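Local coordinates for epimerase family protein SDR39U1 (Homo sapiens, PDB 4B4O) that binds NADPH and is a putative NADP-dependent oxidoreductase of the short-chain dehydrogenase/reductase family, its substrate not established, at residues 190-195 against 219-224; 107-112 against 263-268; 151-156 against 203-208; 120-125 against 270-275; 42-47 against 87-92. The protein carries 3 engineered substitutions. All blocks are in the same frame, centred on the assembly; numbering follows the deposited sequence.

Contact 1 of 5, residues 190-195 against 219-224; sequences FPWIHI and APSSAT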
# COMPACT_ATOMS: atom_id res chain seq x y z
N PHE A 190 7.52 -3.81 12.42
CA PHE A 190 7.68 -3.07 11.20
C PHE A 190 7.15 -3.94 10.04
O PHE A 190 7.91 -4.68 9.43
CB PHE A 190 9.16 -2.75 11.02
CG PHE A 190 9.45 -1.79 9.92
CD1 PHE A 190 9.18 -0.44 10.08
CD2 PHE A 190 10.03 -2.22 8.75
CE1 PHE A 190 9.44 0.46 9.06
CE2 PHE A 190 10.32 -1.33 7.72
CZ PHE A 190 10.03 0.02 7.88
N PRO A 191 5.82 -3.89 9.79
CA PRO A 191 5.27 -4.62 8.63
C PRO A 191 5.71 -3.92 7.35
O PRO A 191 5.46 -2.72 7.20
CB PRO A 191 3.75 -4.50 8.82
CG PRO A 191 3.55 -3.27 9.62
CD PRO A 191 4.79 -3.11 10.48
N TRP A 192 6.35 -4.66 6.46
CA TRP A 192 6.91 -4.07 5.27
C TRP A 192 6.75 -5.02 4.13
O TRP A 192 6.52 -6.22 4.33
CB TRP A 192 8.39 -3.78 5.51
CG TRP A 192 9.18 -5.03 5.70
CD1 TRP A 192 9.43 -5.70 6.87
CD2 TRP A 192 9.82 -5.83 4.65
NE1 TRP A 192 10.15 -6.82 6.63
CE2 TRP A 192 10.42 -6.96 5.32
CE3 TRP A 192 9.94 -5.72 3.26
CZ2 TRP A 192 11.11 -7.94 4.64
CZ3 TRP A 192 10.63 -6.71 2.58
CH2 TRP A 192 11.21 -7.79 3.26
N ILE A 193 6.91 -4.51 2.91
CA ILE A 193 6.97 -5.33 1.71
C ILE A 193 7.81 -4.61 0.66
O ILE A 193 7.80 -3.38 0.58
CB ILE A 193 5.56 -5.62 1.13
CG1 ILE A 193 5.62 -6.69 0.04
CG2 ILE A 193 4.88 -4.35 0.60
CD1 ILE A 193 4.25 -7.22 -0.34
N HIS A 194 8.57 -5.37 -0.12
CA HIS A 194 9.31 -4.80 -1.22
C HIS A 194 8.33 -4.46 -2.31
O HIS A 194 7.40 -5.21 -2.58
CB HIS A 194 10.36 -5.77 -1.73
CG HIS A 194 11.31 -5.16 -2.72
ND1 HIS A 194 11.00 -5.01 -4.02
CD2 HIS A 194 12.58 -4.63 -2.56
CE1 HIS A 194 12.03 -4.44 -4.66
NE2 HIS A 194 13.00 -4.20 -3.77
N ILE A 195 8.53 -3.31 -2.94
CA ILE A 195 7.61 -2.85 -3.97
C ILE A 195 7.40 -3.90 -5.05
O ILE A 195 6.31 -4.02 -5.57
CB ILE A 195 8.06 -1.53 -4.64
CG1 ILE A 195 6.96 -1.08 -5.62
CG2 ILE A 195 9.41 -1.72 -5.37
CD1 ILE A 195 6.56 0.36 -5.56
N ALA A 219 5.77 -8.86 3.64
CA ALA A 219 6.76 -9.92 3.52
C ALA A 219 6.56 -10.79 4.73
O ALA A 219 6.14 -10.30 5.78
CB ALA A 219 8.18 -9.37 3.50
N PRO A 220 6.81 -12.09 4.61
CA PRO A 220 6.65 -12.97 5.77
C PRO A 220 7.85 -12.78 6.67
O PRO A 220 8.72 -13.64 6.73
CB PRO A 220 6.63 -14.37 5.15
CG PRO A 220 7.47 -14.22 3.92
CD PRO A 220 7.30 -12.81 3.42
N SER A 221 7.89 -11.65 7.35
CA SER A 221 9.04 -11.26 8.15
C SER A 221 8.55 -10.81 9.51
O SER A 221 7.38 -10.51 9.69
CB SER A 221 9.78 -10.13 7.42
OG SER A 221 10.67 -9.41 8.26
N SER A 222 9.46 -10.79 10.47
CA SER A 222 9.14 -10.36 11.83
C SER A 222 9.95 -9.13 12.24
O SER A 222 10.18 -8.91 13.43
CB SER A 222 9.42 -11.50 12.82
OG SER A 222 8.56 -12.57 12.54
N ALA A 223 10.39 -8.36 11.26
CA ALA A 223 11.22 -7.22 11.54
C ALA A 223 10.56 -6.33 12.58
O ALA A 223 9.35 -6.12 12.55
CB ALA A 223 11.51 -6.41 10.28
N THR A 224 11.39 -5.82 13.50
CA THR A 224 11.02 -4.67 14.34
C THR A 224 11.64 -3.44 13.67
O THR A 224 12.51 -3.56 12.82
CB THR A 224 11.57 -4.79 15.77
OG1 THR A 224 13.01 -4.81 15.72
CG2 THR A 224 11.04 -6.03 16.46
O HOH W 1 8.09 -7.51 9.40
O HOH W 2 6.19 -7.73 7.23
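Over one face of the Trp192 indole, at the start of strand 192-194 in the Rossmann-type parallel sheet, lies the methyl of Ala219, its CB 3.5 Å from the centroid of the Trp192 six-membered ring and 16° off the normal, a CH-pi contact. In plane at the ring edge lie Phe190 O and Ser221 OG, the latter accepting from Trp192 NE1 at 3.1 Å, while Ala223 CB approaches obliquely. Ser221 OG also takes the amide of Ala223 two residues on, an ST turn, so one hydroxyl oxygen both shapes the 219-224 loop and holds the indole. The crowded position of Trp192 CG, between backbone N and carbonyl carbon (chi1 66°), swings the ring across the loop after strand 213-217. An alanine here would remove the indole and would probably loosen the strand's hold on the 219-224 loop. Two backbone bonds tie the ends: Ala219 N to Trp192 O, nearly straight at 174°, and Phe190 N to Ala223 O. Phe190 itself turns its ring away to stack on Phe228. Between the segments a water accepts from Trp192 N at 3.2 Å and stands 3.0 Å from Ala219 O, to which it can donate.

Contact 2 of 5, residues 107-112 against 263-268; sequences TGVAYY and EGQKVI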
# COMPACT_ATOMS: atom_id res chain seq x y z
N THR A 107 -5.46 -1.40 0.47
CA THR A 107 -5.64 -0.62 1.70
C THR A 107 -4.42 -0.90 2.60
O THR A 107 -3.30 -1.08 2.07
CB THR A 107 -6.99 -0.91 2.36
OG1 THR A 107 -7.01 -2.25 2.87
CG2 THR A 107 -8.11 -0.76 1.34
N GLY A 108 -4.59 -0.91 3.91
CA GLY A 108 -3.43 -0.91 4.80
C GLY A 108 -3.54 -1.79 6.02
O GLY A 108 -4.62 -2.14 6.48
N VAL A 109 -2.39 -2.15 6.57
CA VAL A 109 -2.34 -2.95 7.78
C VAL A 109 -2.79 -2.16 9.00
O VAL A 109 -2.96 -2.74 10.08
CB VAL A 109 -0.93 -3.54 8.04
CG1 VAL A 109 -0.54 -4.53 6.97
CG2 VAL A 109 0.09 -2.43 8.21
N ALA A 110 -2.98 -0.86 8.85
CA ALA A 110 -3.57 -0.03 9.90
C ALA A 110 -4.90 -0.60 10.43
O ALA A 110 -5.35 -0.23 11.51
CB ALA A 110 -3.78 1.37 9.37
N TYR A 111 -5.54 -1.47 9.65
CA TYR A 111 -6.75 -2.19 10.10
C TYR A 111 -6.52 -2.93 11.43
O TYR A 111 -7.43 -3.02 12.24
CB TYR A 111 -7.18 -3.19 9.02
CG TYR A 111 -8.51 -3.88 9.27
CD1 TYR A 111 -9.71 -3.27 8.93
CD2 TYR A 111 -8.56 -5.14 9.83
CE1 TYR A 111 -10.92 -3.88 9.15
CE2 TYR A 111 -9.77 -5.75 10.08
CZ TYR A 111 -10.95 -5.12 9.72
OH TYR A 111 -12.16 -5.73 9.94
N TYR A 112 -5.33 -3.48 11.61
CA TYR A 112 -5.01 -4.30 12.78
C TYR A 112 -4.45 -3.45 13.93
O TYR A 112 -3.59 -2.60 13.74
CB TYR A 112 -4.02 -5.42 12.42
CG TYR A 112 -4.40 -6.19 11.18
CD1 TYR A 112 -5.55 -6.96 11.13
CD2 TYR A 112 -3.61 -6.13 10.04
CE1 TYR A 112 -5.90 -7.65 9.99
CE2 TYR A 112 -3.94 -6.83 8.88
CZ TYR A 112 -5.09 -7.58 8.86
OH TYR A 112 -5.40 -8.28 7.72
N GLU A 263 4.45 2.90 16.48
CA GLU A 263 3.84 1.64 16.87
C GLU A 263 3.71 0.73 15.67
O GLU A 263 4.02 1.12 14.54
CB GLU A 263 2.47 1.89 17.49
CG GLU A 263 2.46 2.91 18.63
CD GLU A 263 1.12 3.00 19.33
OE1 GLU A 263 0.58 1.94 19.70
OE2 GLU A 263 0.61 4.12 19.51
N GLY A 264 3.26 -0.49 15.91
CA GLY A 264 3.19 -1.51 14.87
C GLY A 264 2.37 -2.75 15.16
O GLY A 264 2.01 -3.03 16.29
N GLN A 265 2.09 -3.48 14.09
CA GLN A 265 1.28 -4.70 14.10
C GLN A 265 2.15 -5.83 13.60
O GLN A 265 2.81 -5.69 12.55
CB GLN A 265 0.12 -4.62 13.10
CG GLN A 265 -0.72 -3.35 13.07
CD GLN A 265 -0.11 -2.20 12.31
OE1 GLN A 265 0.99 -2.29 11.77
NE2 GLN A 265 -0.85 -1.09 12.26
N LYS A 266 2.12 -6.98 14.26
CA LYS A 266 2.75 -8.17 13.70
C LYS A 266 1.74 -8.82 12.75
O LYS A 266 0.70 -9.32 13.17
CB LYS A 266 3.17 -9.11 14.83
CG LYS A 266 3.59 -10.52 14.42
CD LYS A 266 4.76 -10.58 13.44
CE LYS A 266 5.28 -12.03 13.25
NZ LYS A 266 5.36 -12.93 14.46
N VAL A 267 2.02 -8.78 11.45
CA VAL A 267 1.06 -9.24 10.47
C VAL A 267 1.64 -10.42 9.69
O VAL A 267 2.68 -10.30 9.06
CB VAL A 267 0.62 -8.11 9.50
CG1 VAL A 267 -0.42 -8.63 8.52
CG2 VAL A 267 0.03 -6.93 10.27
N ILE A 268 0.89 -11.53 9.68
CA ILE A 268 1.22 -12.70 8.86
C ILE A 268 0.42 -12.72 7.55
O ILE A 268 -0.79 -12.52 7.53
CB ILE A 268 0.93 -13.97 9.64
CG1 ILE A 268 1.77 -13.96 10.92
CG2 ILE A 268 1.22 -15.18 8.78
CD1 ILE A 268 1.28 -14.97 11.96
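Gln265 gives up the most surface here, followed by Tyr112 and Val267. The Gln265 chain bends at chi2 (79°), folding its amide against the 3-10 turn 109-111 that follows strand 102-108 of the Rossmann-type sheet. Its CG sits 3.0 Å from Tyr112 O, and its NE2 gives that same carbonyl a weak hydrogen bond of 3.5 Å. On the other branch of the amide, Gln265 OE1 faces the Val109 methyl CG2 at 3.7 Å, the two side chains crossing obliquely. Two residues on, Val267 points the same way and drives CG2 toward Tyr112 CD2 at 3.7 Å, while its CG1 comes to 4.0 Å from Tyr112 CE2; valine and tyrosine cross at about a right angle. Val267 CG2 also reaches Val109 CG1, 4.1 Å away, so a single methyl serves both neighbours. The phenol end of Tyr112 is held beyond the segments, its OH bonded to Asn216 and Arg156. Thr107, on the strand just before, touches NADPH; the contact sets the 263-268 loop against the turn that follows this strand. With one weak polar bond across it, the contact probably depends mainly on the fit of methyls, methylenes and ring.

Contact 3 of 5, residues 151-156 against 203-208; sequences RQVVVR and THALEA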
# COMPACT_ATOMS: atom_id res chain seq x y z
N ARG A 151 -14.79 -10.88 -9.50
CA ARG A 151 -13.93 -11.39 -8.44
C ARG A 151 -13.32 -10.21 -7.66
O ARG A 151 -12.88 -9.25 -8.26
CB ARG A 151 -12.85 -12.23 -9.08
CG ARG A 151 -12.23 -13.25 -8.16
CD ARG A 151 -11.49 -14.31 -8.96
NE ARG A 151 -10.66 -13.74 -10.02
CZ ARG A 151 -9.50 -13.12 -9.83
NH1 ARG A 151 -9.01 -12.94 -8.60
NH2 ARG A 151 -8.83 -12.64 -10.86
N GLN A 152 -13.36 -10.28 -6.33
CA GLN A 152 -12.95 -9.15 -5.49
C GLN A 152 -11.78 -9.50 -4.59
O GLN A 152 -11.78 -10.54 -3.92
CB GLN A 152 -14.12 -8.65 -4.62
CG GLN A 152 -15.32 -8.21 -5.44
CD GLN A 152 -16.37 -7.48 -4.66
OE1 GLN A 152 -16.16 -6.41 -4.08
NE2 GLN A 152 -17.56 -8.05 -4.70
N VAL A 153 -10.77 -8.63 -4.59
CA VAL A 153 -9.60 -8.82 -3.76
C VAL A 153 -9.27 -7.50 -3.06
O VAL A 153 -9.38 -6.43 -3.64
CB VAL A 153 -8.36 -9.29 -4.57
CG1 VAL A 153 -7.17 -9.46 -3.64
CG2 VAL A 153 -8.64 -10.60 -5.27
N VAL A 154 -8.88 -7.58 -1.79
CA VAL A 154 -8.37 -6.42 -1.09
C VAL A 154 -7.01 -6.80 -0.55
O VAL A 154 -6.89 -7.77 0.18
CB VAL A 154 -9.29 -5.98 0.06
CG1 VAL A 154 -8.58 -4.93 0.90
CG2 VAL A 154 -10.60 -5.44 -0.47
N VAL A 155 -5.99 -6.04 -0.91
CA VAL A 155 -4.64 -6.25 -0.39
C VAL A 155 -4.33 -5.18 0.65
O VAL A 155 -4.20 -4.00 0.34
CB VAL A 155 -3.60 -6.23 -1.54
CG1 VAL A 155 -2.21 -6.57 -1.04
CG2 VAL A 155 -4.00 -7.22 -2.65
N ARG A 156 -4.26 -5.59 1.91
CA ARG A 156 -3.88 -4.69 2.98
C ARG A 156 -2.36 -4.66 3.03
O ARG A 156 -1.71 -5.63 3.42
CB ARG A 156 -4.43 -5.18 4.32
CG ARG A 156 -5.94 -5.01 4.47
CD ARG A 156 -6.50 -5.87 5.59
NE ARG A 156 -7.95 -5.75 5.69
CZ ARG A 156 -8.72 -6.48 6.48
NH1 ARG A 156 -8.18 -7.40 7.27
NH2 ARG A 156 -10.01 -6.27 6.50
N THR A 203 -0.57 -8.37 -9.14
CA THR A 203 -0.61 -9.03 -10.43
C THR A 203 -1.15 -10.45 -10.33
O THR A 203 -1.91 -10.89 -11.18
CB THR A 203 0.78 -9.05 -11.06
OG1 THR A 203 1.19 -7.70 -11.28
CG2 THR A 203 0.78 -9.77 -12.40
N HIS A 204 -0.74 -11.16 -9.30
CA HIS A 204 -1.23 -12.49 -9.09
C HIS A 204 -2.72 -12.47 -8.83
O HIS A 204 -3.45 -13.35 -9.28
CB HIS A 204 -0.45 -13.13 -7.95
CG HIS A 204 -0.70 -14.60 -7.80
ND1 HIS A 204 -0.44 -15.46 -8.77
CD2 HIS A 204 -1.19 -15.34 -6.73
CE1 HIS A 204 -0.76 -16.70 -8.36
NE2 HIS A 204 -1.21 -16.62 -7.11
N ALA A 205 -3.18 -11.47 -8.07
CA ALA A 205 -4.61 -11.32 -7.78
C ALA A 205 -5.39 -11.10 -9.08
O ALA A 205 -6.42 -11.70 -9.32
CB ALA A 205 -4.87 -10.18 -6.81
N LEU A 206 -4.83 -10.25 -9.95
CA LEU A 206 -5.44 -9.97 -11.24
C LEU A 206 -5.46 -11.20 -12.16
O LEU A 206 -6.41 -11.40 -12.86
CB LEU A 206 -4.75 -8.78 -11.92
CG LEU A 206 -4.91 -7.43 -11.23
CD1 LEU A 206 -3.96 -6.37 -11.77
CD2 LEU A 206 -6.33 -6.95 -11.42
N GLU A 207 -4.41 -12.01 -12.16
CA GLU A 207 -4.29 -13.09 -13.14
C GLU A 207 -4.97 -14.38 -12.68
O GLU A 207 -5.63 -15.04 -13.46
CB GLU A 207 -2.82 -13.40 -13.41
CG GLU A 207 -2.08 -12.30 -14.15
CD GLU A 207 -0.61 -12.62 -14.39
OE1 GLU A 207 -0.12 -13.63 -13.87
OE2 GLU A 207 0.05 -11.89 -15.14
N ALA A 208 -4.76 -14.75 -11.42
CA ALA A 208 -5.16 -16.05 -10.91
C ALA A 208 -6.61 -15.99 -10.45
O ALA A 208 -6.94 -15.26 -9.52
CB ALA A 208 -4.23 -16.44 -9.77
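Strand and helix of the Rossmann-type fold meet here: the first half of strand 151-161, inside the parallel sheet, runs antiparallel to the last turns of helix 195-207, which covers it. The two short axes come within 9.5 Å and their directions differ by 171°. Near the middle, Val153 and Ala205 face each other, with the Ala205 methyl CB lying 4.0 Å from Val153 CG1 and 4.1 Å from Val153 CG2, so both branches of the valine straddle it.

The polar part is carried by Arg151, at the strand's start. Its CG stands anti to the backbone N (chi1 -156°) and the chain bends at chi3 (45°), bringing the guanidinium to the C-terminal end of the helix. There NH1 and NH2 both donate, end-on, to one acceptor, Ala205 O, which lies near the guanidinium plane. The positive group thus meets the negative end of the helix dipole, which would probably favour the charged form of the arginine. A further bond from Arg151 NH1 goes to the carbonyl of Val211, in the loop leading to strand 213-217. Ala208 O lies over one face of the guanidinium, 3.1 Å above its plane, and the two grips on Ala205 O are equal, Arg151 NH1 and NH2 each standing 3.0 Å from it.

Contact 4 of 5, residues 120-125 against 270-275; sequences YDEDSP and RRTLAT. Engineered in segment 270-275: Arg270 (natural residue Gln).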
# COMPACT_ATOMS: atom_id res chain seq x y z
N TYR A 120 -1.56 -11.00 13.90
CA TYR A 120 -2.74 -10.88 13.05
C TYR A 120 -2.55 -11.61 11.74
O TYR A 120 -1.46 -11.65 11.20
CB TYR A 120 -3.00 -9.40 12.75
CG TYR A 120 -3.19 -8.54 13.99
CD1 TYR A 120 -4.41 -8.48 14.63
CD2 TYR A 120 -2.13 -7.81 14.52
CE1 TYR A 120 -4.58 -7.73 15.76
CE2 TYR A 120 -2.30 -7.05 15.66
CZ TYR A 120 -3.52 -7.02 16.27
OH TYR A 120 -3.74 -6.25 17.39
N ASP A 121 -3.65 -12.17 11.22
CA ASP A 121 -3.71 -12.55 9.81
C ASP A 121 -4.94 -11.94 9.15
O ASP A 121 -5.62 -11.11 9.74
CB ASP A 121 -3.60 -14.07 9.61
CG ASP A 121 -4.83 -14.85 10.06
OD1 ASP A 121 -5.86 -14.25 10.39
OD2 ASP A 121 -4.74 -16.10 10.09
N GLU A 122 -5.23 -12.37 7.93
CA GLU A 122 -6.31 -11.76 7.12
C GLU A 122 -7.70 -11.94 7.73
O GLU A 122 -8.62 -11.23 7.37
CB GLU A 122 -6.28 -12.30 5.68
CG GLU A 122 -5.04 -11.87 4.90
CD GLU A 122 -3.83 -12.79 5.05
OE1 GLU A 122 -3.82 -13.73 5.88
OE2 GLU A 122 -2.87 -12.59 4.28
N ASP A 123 -7.85 -12.90 8.62
CA ASP A 123 -9.15 -13.17 9.21
C ASP A 123 -9.30 -12.43 10.52
O ASP A 123 -10.34 -12.53 11.16
CB ASP A 123 -9.37 -14.68 9.40
CG ASP A 123 -9.53 -15.42 8.08
OD1 ASP A 123 -10.15 -14.88 7.14
OD2 ASP A 123 -9.04 -16.57 7.97
N SER A 124 -8.27 -11.71 10.93
CA SER A 124 -8.29 -11.09 12.25
C SER A 124 -9.24 -9.91 12.24
O SER A 124 -9.30 -9.16 11.27
CB SER A 124 -6.89 -10.63 12.70
OG SER A 124 -6.04 -11.73 12.95
N PRO A 125 -9.93 -9.70 13.36
CA PRO A 125 -10.73 -8.49 13.50
C PRO A 125 -9.95 -7.18 13.73
O PRO A 125 -8.80 -7.18 14.13
CB PRO A 125 -11.59 -8.80 14.71
CG PRO A 125 -10.71 -9.63 15.56
CD PRO A 125 -9.74 -10.35 14.66
N ARG A 270 -0.89 -15.03 5.69
CA ARG A 270 -1.29 -16.44 5.60
C ARG A 270 -2.02 -16.71 4.29
O ARG A 270 -1.63 -17.58 3.52
CB ARG A 270 -2.18 -16.85 6.78
CG ARG A 270 -2.36 -18.35 6.84
CD ARG A 270 -3.01 -18.96 8.06
NE ARG A 270 -3.06 -18.07 9.19
CZ ARG A 270 -2.06 -17.89 10.08
NH1 ARG A 270 -0.88 -18.49 9.95
NH2 ARG A 270 -2.24 -17.07 11.10
N ARG A 271 -3.06 -15.92 4.05
CA ARG A 271 -3.86 -16.07 2.85
C ARG A 271 -3.07 -15.71 1.59
O ARG A 271 -3.26 -16.32 0.54
CB ARG A 271 -5.17 -15.28 2.98
CG ARG A 271 -6.12 -15.99 3.93
CD ARG A 271 -7.54 -15.48 3.96
NE ARG A 271 -7.93 -14.81 2.74
CZ ARG A 271 -8.44 -15.37 1.66
NH1 ARG A 271 -8.65 -16.67 1.59
NH2 ARG A 271 -8.74 -14.62 0.62
N THR A 272 -2.16 -14.75 1.71
CA THR A 272 -1.34 -14.36 0.58
C THR A 272 -0.51 -15.57 0.14
O THR A 272 -0.45 -15.88 -1.04
CB THR A 272 -0.39 -13.19 0.92
OG1 THR A 272 -1.14 -12.11 1.49
CG2 THR A 272 0.32 -12.69 -0.32
N LEU A 273 0.14 -16.23 1.08
CA LEU A 273 0.95 -17.39 0.75
C LEU A 273 0.08 -18.53 0.20
O LEU A 273 0.48 -19.27 -0.69
CB LEU A 273 1.78 -17.85 1.96
CG LEU A 273 2.98 -16.98 2.35
CD1 LEU A 273 3.55 -17.30 3.73
CD2 LEU A 273 4.01 -17.06 1.24
N ALA A 274 -1.14 -18.65 0.72
CA ALA A 274 -2.07 -19.69 0.30
C ALA A 274 -2.52 -19.53 -1.13
O ALA A 274 -3.00 -20.48 -1.72
CB ALA A 274 -3.29 -19.70 1.22
N THR A 275 -2.36 -18.34 -1.71
CA THR A 275 -2.72 -18.10 -3.12
C THR A 275 -1.71 -18.71 -4.08
O THR A 275 -1.91 -18.68 -5.29
CB THR A 275 -2.81 -16.59 -3.49
OG1 THR A 275 -1.50 -16.01 -3.48
CG2 THR A 275 -3.75 -15.80 -2.57
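Glu122 leaves its backbone with CG anti to the carbonyl carbon and bends at chi2 (88°), so that the carboxylate turns onto the first turn of helix 270-274. Its CB packs 3.8 Å from Arg271 CD, and its CG lies 3.9 Å from Arg271 CB. At the tip, Glu122 OE1 accepts from Arg271 N at 3.0 Å, an almost straight bond (175°) entering from above the carboxylate plane. The other oxygen, OE2, accepts from the backbone N of Asn216, on strand 213-217, and takes a weak bond from Thr272 N. The carboxylate thus spans successive amides at the N-terminal end of the helix, where the helix dipole would probably stabilise its negative charge. This ties a loop of the Rossmann-type domain, between strand 102-108 and helix 131-143, to the short helix 270-274 of the C-terminal DUF1731 region.

Asp121 lies one residue earlier, at the start of a type I turn to Ser124. Its OD1 accepts from Asp123 N at 3.0 Å, an Asx turn, and its OD2 receives both NE and NH2 of Arg270, an engineered residue, side-on, at 2.7 Å from Arg270 NE. An alanine in place of Asp121 would remove both the salt bridge and the Asx bond, and would probably loosen the turn. The planes of the Asp121 carboxylate and the Arg270 guanidinium are turned 68° apart; Asp121 OD2 meets Arg270 NE with its anti lone pair, while NH2 comes from above the carboxylate plane.

Contact 5 of 5, residues 42-47 against 87-92; sequences DELAAS and QLLAKA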
# COMPACT_ATOMS: atom_id res chain seq x y z
N ASP A 42 -13.26 12.65 -13.99
CA ASP A 42 -14.42 13.30 -14.58
C ASP A 42 -14.92 12.54 -15.79
O ASP A 42 -16.13 12.43 -16.01
CB ASP A 42 -14.08 14.75 -14.98
CG ASP A 42 -13.88 15.66 -13.77
OD1 ASP A 42 -14.20 15.25 -12.63
OD2 ASP A 42 -13.42 16.80 -13.98
N GLU A 43 -14.00 12.03 -16.59
CA GLU A 43 -14.35 11.28 -17.79
C GLU A 43 -14.97 9.94 -17.43
O GLU A 43 -15.93 9.54 -18.08
CB GLU A 43 -13.12 11.14 -18.69
CG GLU A 43 -13.17 10.09 -19.83
CD GLU A 43 -11.96 10.29 -20.77
OE1 GLU A 43 -10.90 10.84 -20.32
OE2 GLU A 43 -12.06 9.95 -21.99
N LEU A 44 -14.47 9.28 -16.40
CA LEU A 44 -15.05 8.02 -15.95
C LEU A 44 -16.49 8.18 -15.47
O LEU A 44 -17.33 7.33 -15.73
CB LEU A 44 -14.21 7.43 -14.81
CG LEU A 44 -14.70 6.15 -14.14
CD1 LEU A 44 -14.54 4.97 -15.07
CD2 LEU A 44 -13.92 5.96 -12.86
N ALA A 45 -16.77 9.26 -14.75
CA ALA A 45 -18.11 9.52 -14.25
C ALA A 45 -19.06 9.86 -15.38
O ALA A 45 -20.24 9.56 -15.31
CB ALA A 45 -18.09 10.64 -13.23
N ALA A 46 -18.52 10.51 -16.41
CA ALA A 46 -19.33 10.99 -17.53
C ALA A 46 -19.75 9.87 -18.45
O ALA A 46 -20.92 9.70 -18.74
CB ALA A 46 -18.55 12.03 -18.34
N SER A 47 -18.76 9.12 -18.94
CA SER A 47 -18.99 8.15 -20.01
C SER A 47 -18.75 6.70 -19.59
O SER A 47 -18.98 5.79 -20.37
CB SER A 47 -18.16 8.51 -21.24
OG SER A 47 -16.83 8.82 -20.89
N GLN A 87 -15.44 4.44 -4.81
CA GLN A 87 -16.88 4.29 -5.02
C GLN A 87 -17.21 4.52 -6.48
O GLN A 87 -18.06 3.85 -7.05
CB GLN A 87 -17.63 5.27 -4.11
CG GLN A 87 -19.14 5.25 -4.26
CD GLN A 87 -19.87 5.07 -2.91
OE1 GLN A 87 -20.77 5.85 -2.53
NE2 GLN A 87 -19.49 4.01 -2.19
N LEU A 88 -16.49 5.45 -7.09
CA LEU A 88 -16.73 5.82 -8.48
C LEU A 88 -16.40 4.66 -9.40
O LEU A 88 -17.10 4.39 -10.37
CB LEU A 88 -15.87 7.03 -8.84
CG LEU A 88 -16.44 8.13 -9.75
CD1 LEU A 88 -17.95 8.34 -9.66
CD2 LEU A 88 -15.70 9.44 -9.42
N LEU A 89 -15.30 3.97 -9.09
CA LEU A 89 -14.91 2.77 -9.81
C LEU A 89 -15.90 1.63 -9.58
O LEU A 89 -16.30 0.94 -10.52
CB LEU A 89 -13.49 2.33 -9.41
CG LEU A 89 -12.36 2.92 -10.27
CD1 LEU A 89 -10.97 2.69 -9.69
CD2 LEU A 89 -12.48 2.35 -11.68
N ALA A 90 -16.28 1.44 -8.32
CA ALA A 90 -17.25 0.41 -7.95
C ALA A 90 -18.58 0.54 -8.70
O ALA A 90 -19.06 -0.41 -9.30
CB ALA A 90 -17.49 0.44 -6.45
N LYS A 91 -19.15 1.74 -8.68
CA LYS A 91 -20.38 2.01 -9.39
C LYS A 91 -20.23 1.83 -10.90
O LYS A 91 -21.14 1.36 -11.57
CB LYS A 91 -20.92 3.40 -9.05
CG LYS A 91 -21.40 3.51 -7.61
CD LYS A 91 -22.03 4.87 -7.31
CE LYS A 91 -22.54 4.98 -5.85
NZ LYS A 91 -23.80 5.80 -5.79
N ALA A 92 -19.07 2.19 -11.43
CA ALA A 92 -18.80 2.05 -12.87
C ALA A 92 -18.75 0.58 -13.27
O ALA A 92 -19.29 0.21 -14.32
CB ALA A 92 -17.51 2.75 -13.25
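Leu44 has its CG anti to the backbone N (chi1 176°) and turns at chi2 (72°), which spreads its two methyls toward helix 72-95. Its CD2 meets Leu89 CD2 at 4.1 Å, the two side chains crossing at about a right angle, and its CD1 reaches the methyl CB of Ala92 at the same 4.1 Å. The bond from backbone to CB in Leu89 leads away from helix 41-47, but the end of the side chain swings back to reach Leu44. One turn earlier than Ala92, Leu88 sends CD1 to the Ala45 methyl CB, 4.2 Å away, at the more exposed side of the interface.

Both helices belong to the nucleotide-binding Rossmann-type part of the chain: the short helix 41-47 follows strand 38-40 of the parallel sheet, and helix 72-95 leads to strand 102-108. The short axes run in the same general direction, crossing at 28° with a closest approach of 10.2 Å. Loop residues close the packing around the leucines, Pro50 against Leu44 and Leu49 against both Leu89 and Ala92. Leu44 gives up the most surface, more than Leu88, so this one side chain carries much of the join. The side chains meet each other only through methyls, and Leu44 CD2 also lies 4.3 Å from Leu88 O, so the cohesion here is probably dispersive and hydrophobic, a matter of shape without directional bonds.

In the fold
From the N terminus, contact 5 closes first, joining helix 41-47 to helix 72-95 across a loop of 39 residues, in series with all the others. Strand 102-108 and the loop after it then open contacts 2 and 4, which close only near the C terminus at 263-268 and 270-275. These two long loops cross, and they touch where Tyr120 pairs by backbone bonds with Lys266 and Ile268. Nested inside both are contacts 3 and 1, which cross each other: 151-156 opens, 190-195 follows, then 203-208 and 219-224. Contact 3 holds helix 195-207 on the sheet, contact 1 joins strand 192-194 to the loop after strand 213-217, and contacts 2 and 4 bring in the C-terminal region.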